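Local coordinates for protein citrate synthase (Sulfolobus solfataricus, PDB 1O7X) that belongs to the citrate synthase family of enzymes, with a mostly helical chain that assembles as a dimer, at residues 47-52 with 63-68. Residues are numbered along the deposited sequence; the frame is centred on the assembly and turned at random.
Sequences TIYLML and NDLKAK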
loop_
_atom_site.group_PDB
_atom_site.type_symbol
_atom_site.label_atom_id
_atom_site.label_comp_id
_atom_site.label_asym_id
_atom_site.label_seq_id
_atom_site.Cartn_x
_atom_site.Cartn_y
_atom_site.Cartn_z
ATOM N N THR A 47 -17.448 2.583 20.202
ATOM C CA THR A 47 -16.992 1.548 19.280
ATOM C C THR A 47 -15.482 1.648 19.088
ATOM O O THR A 47 -14.789 0.637 18.873
ATOM C CB THR A 47 -17.725 1.629 17.933
ATOM O OG1 THR A 47 -19.135 1.619 18.162
ATOM C CG2 THR A 47 -17.348 0.442 17.061
ATOM N N ILE A 48 -14.937 2.859 19.185
ATOM C CA ILE A 48 -13.483 2.973 19.081
ATOM C C ILE A 48 -12.905 2.234 20.288
ATOM O O ILE A 48 -12.235 1.221 20.095
ATOM C CB ILE A 48 -12.999 4.412 19.038
ATOM C CG1 ILE A 48 -13.475 5.082 17.748
ATOM C CG2 ILE A 48 -11.488 4.445 19.134
ATOM C CD1 ILE A 48 -13.373 6.582 17.830
ATOM N N TYR A 49 -13.288 2.632 21.495
ATOM C CA TYR A 49 -12.856 1.992 22.722
ATOM C C TYR A 49 -12.958 0.471 22.717
ATOM O O TYR A 49 -11.993 -0.195 23.105
ATOM C CB TYR A 49 -13.648 2.526 23.960
ATOM C CG TYR A 49 -12.927 2.091 25.228
ATOM C CD1 TYR A 49 -12.016 2.915 25.867
ATOM C CD2 TYR A 49 -13.154 0.826 25.759
ATOM C CE1 TYR A 49 -11.358 2.495 27.007
ATOM C CE2 TYR A 49 -12.498 0.391 26.897
ATOM C CZ TYR A 49 -11.604 1.242 27.509
ATOM O OH TYR A 49 -10.949 0.797 28.631
ATOM N N LEU A 50 -14.102 -0.090 22.366
ATOM C CA LEU A 50 -14.348 -1.518 22.326
ATOM C C LEU A 50 -13.458 -2.266 21.344
ATOM O O LEU A 50 -12.918 -3.358 21.538
ATOM C CB LEU A 50 -15.834 -1.731 21.963
ATOM C CG LEU A 50 -16.302 -3.156 21.692
ATOM C CD1 LEU A 50 -15.980 -4.051 22.880
ATOM C CD2 LEU A 50 -17.784 -3.270 21.352
ATOM N N MET A 51 -13.340 -1.680 20.150
ATOM C CA MET A 51 -12.540 -2.318 19.102
ATOM C C MET A 51 -11.094 -2.363 19.577
ATOM O O MET A 51 -10.486 -3.427 19.573
ATOM C CB MET A 51 -12.797 -1.573 17.797
ATOM C CG MET A 51 -14.121 -1.960 17.156
ATOM S SD MET A 51 -14.173 -3.683 16.682
ATOM C CE MET A 51 -14.969 -3.654 15.094
ATOM N N LEU A 52 -10.561 -1.246 20.062
ATOM C CA LEU A 52 -9.191 -1.176 20.501
ATOM C C LEU A 52 -8.861 -1.792 21.845
ATOM O O LEU A 52 -7.833 -2.475 21.953
ATOM C CB LEU A 52 -8.737 0.285 20.451
ATOM C CG LEU A 52 -8.716 0.973 19.077
ATOM C CD1 LEU A 52 -8.010 2.321 19.229
ATOM C CD2 LEU A 52 -8.106 0.128 17.977
ATOM N N ASN A 63 -14.759 8.916 28.625
ATOM C CA ASN A 63 -14.550 10.380 28.595
ATOM C C ASN A 63 -13.087 10.694 28.350
ATOM O O ASN A 63 -12.843 11.690 27.676
ATOM C CB ASN A 63 -15.101 11.001 29.864
ATOM C CG ASN A 63 -15.128 12.515 29.933
ATOM O OD1 ASN A 63 -14.829 13.318 28.987
ATOM N ND2 ASN A 63 -15.536 13.004 31.147
ATOM N N ASP A 64 -12.154 9.907 28.851
ATOM C CA ASP A 64 -10.748 10.187 28.596
ATOM C C ASP A 64 -10.499 9.988 27.097
ATOM O O ASP A 64 -10.017 10.921 26.455
ATOM C CB ASP A 64 -9.739 9.337 29.354
ATOM C CG ASP A 64 -10.048 9.164 30.829
ATOM O OD1 ASP A 64 -10.182 10.230 31.477
ATOM O OD2 ASP A 64 -10.153 7.998 31.271
ATOM N N LEU A 65 -10.899 8.840 26.547
ATOM C CA LEU A 65 -10.731 8.620 25.113
ATOM C C LEU A 65 -11.208 9.852 24.352
ATOM O O LEU A 65 -10.481 10.471 23.577
ATOM C CB LEU A 65 -11.445 7.360 24.641
ATOM C CG LEU A 65 -11.604 7.095 23.145
ATOM C CD1 LEU A 65 -10.333 6.552 22.538
ATOM C CD2 LEU A 65 -12.704 6.071 22.878
ATOM N N LYS A 66 -12.426 10.286 24.631
ATOM C CA LYS A 66 -13.039 11.452 24.017
ATOM C C LYS A 66 -12.116 12.660 24.044
ATOM O O LYS A 66 -11.948 13.348 23.045
ATOM C CB LYS A 66 -14.352 11.771 24.731
ATOM C CG LYS A 66 -15.509 10.876 24.294
ATOM C CD LYS A 66 -16.806 11.549 24.729
ATOM C CE LYS A 66 -18.018 10.988 24.021
ATOM N NZ LYS A 66 -19.232 11.787 24.369
ATOM N N ALA A 67 -11.526 12.909 25.208
ATOM C CA ALA A 67 -10.585 13.997 25.399
ATOM C C ALA A 67 -9.371 13.747 24.501
ATOM O O ALA A 67 -8.968 14.608 23.724
ATOM C CB ALA A 67 -10.173 14.112 26.849
ATOM N N LYS A 68 -8.851 12.525 24.570
ATOM C CA LYS A 68 -7.734 12.177 23.691
ATOM C C LYS A 68 -8.125 12.536 22.266
ATOM O O LYS A 68 -7.462 13.432 21.716
ATOM C CB LYS A 68 -7.276 10.748 23.919
ATOM C CG LYS A 68 -5.913 10.455 23.304
ATOM C CD LYS A 68 -4.763 10.871 24.206
ATOM C CE LYS A 68 -3.570 11.320 23.359
ATOM N NZ LYS A 68 -3.097 12.670 23.803
#
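L65 reaches from helix 59-70 onto I48 and Y49 of helix 44-53, joining two consecutive helices, linked in the chain by a short connection, of the mostly helical citrate synthase fold. The meeting is buried, small (133 Å² summed over both sides) and apolar, with no hydrogen bond passing between the segments. A single leucine does the reaching: Y49 and L65 have the nearest CA atoms, 7.4 Å apart, and the leucine side chain spans the gap.

Apolar contacts divide between the two methyls of L65. With CG anti to its own backbone N (chi1 169°), the isobutyl group extends toward helix 44-53. The side chains of I48 and L65 cross at a slant, L65 CD1 lying 4.2 Å from I48 CG2. L65 CD2 lies alongside the backbone where I48 gives way to Y49, also coming 4.2 Å from I48 CB.

Beyond the pair, helix 116-138 adds a third apolar wall, I124 touching I48 and I121 touching L65. The Y49 ring stacks on Y53 of its own helix, and the Y49 side chain also touches P57 in the connection.

Relative to the Y49 ring, L65 CD2 lies at the edge, near the plane; its close contacts are to the base of the residue. That L65 methyl, CD2, is 3.8 Å from Y49 CB and equally near Y49 N.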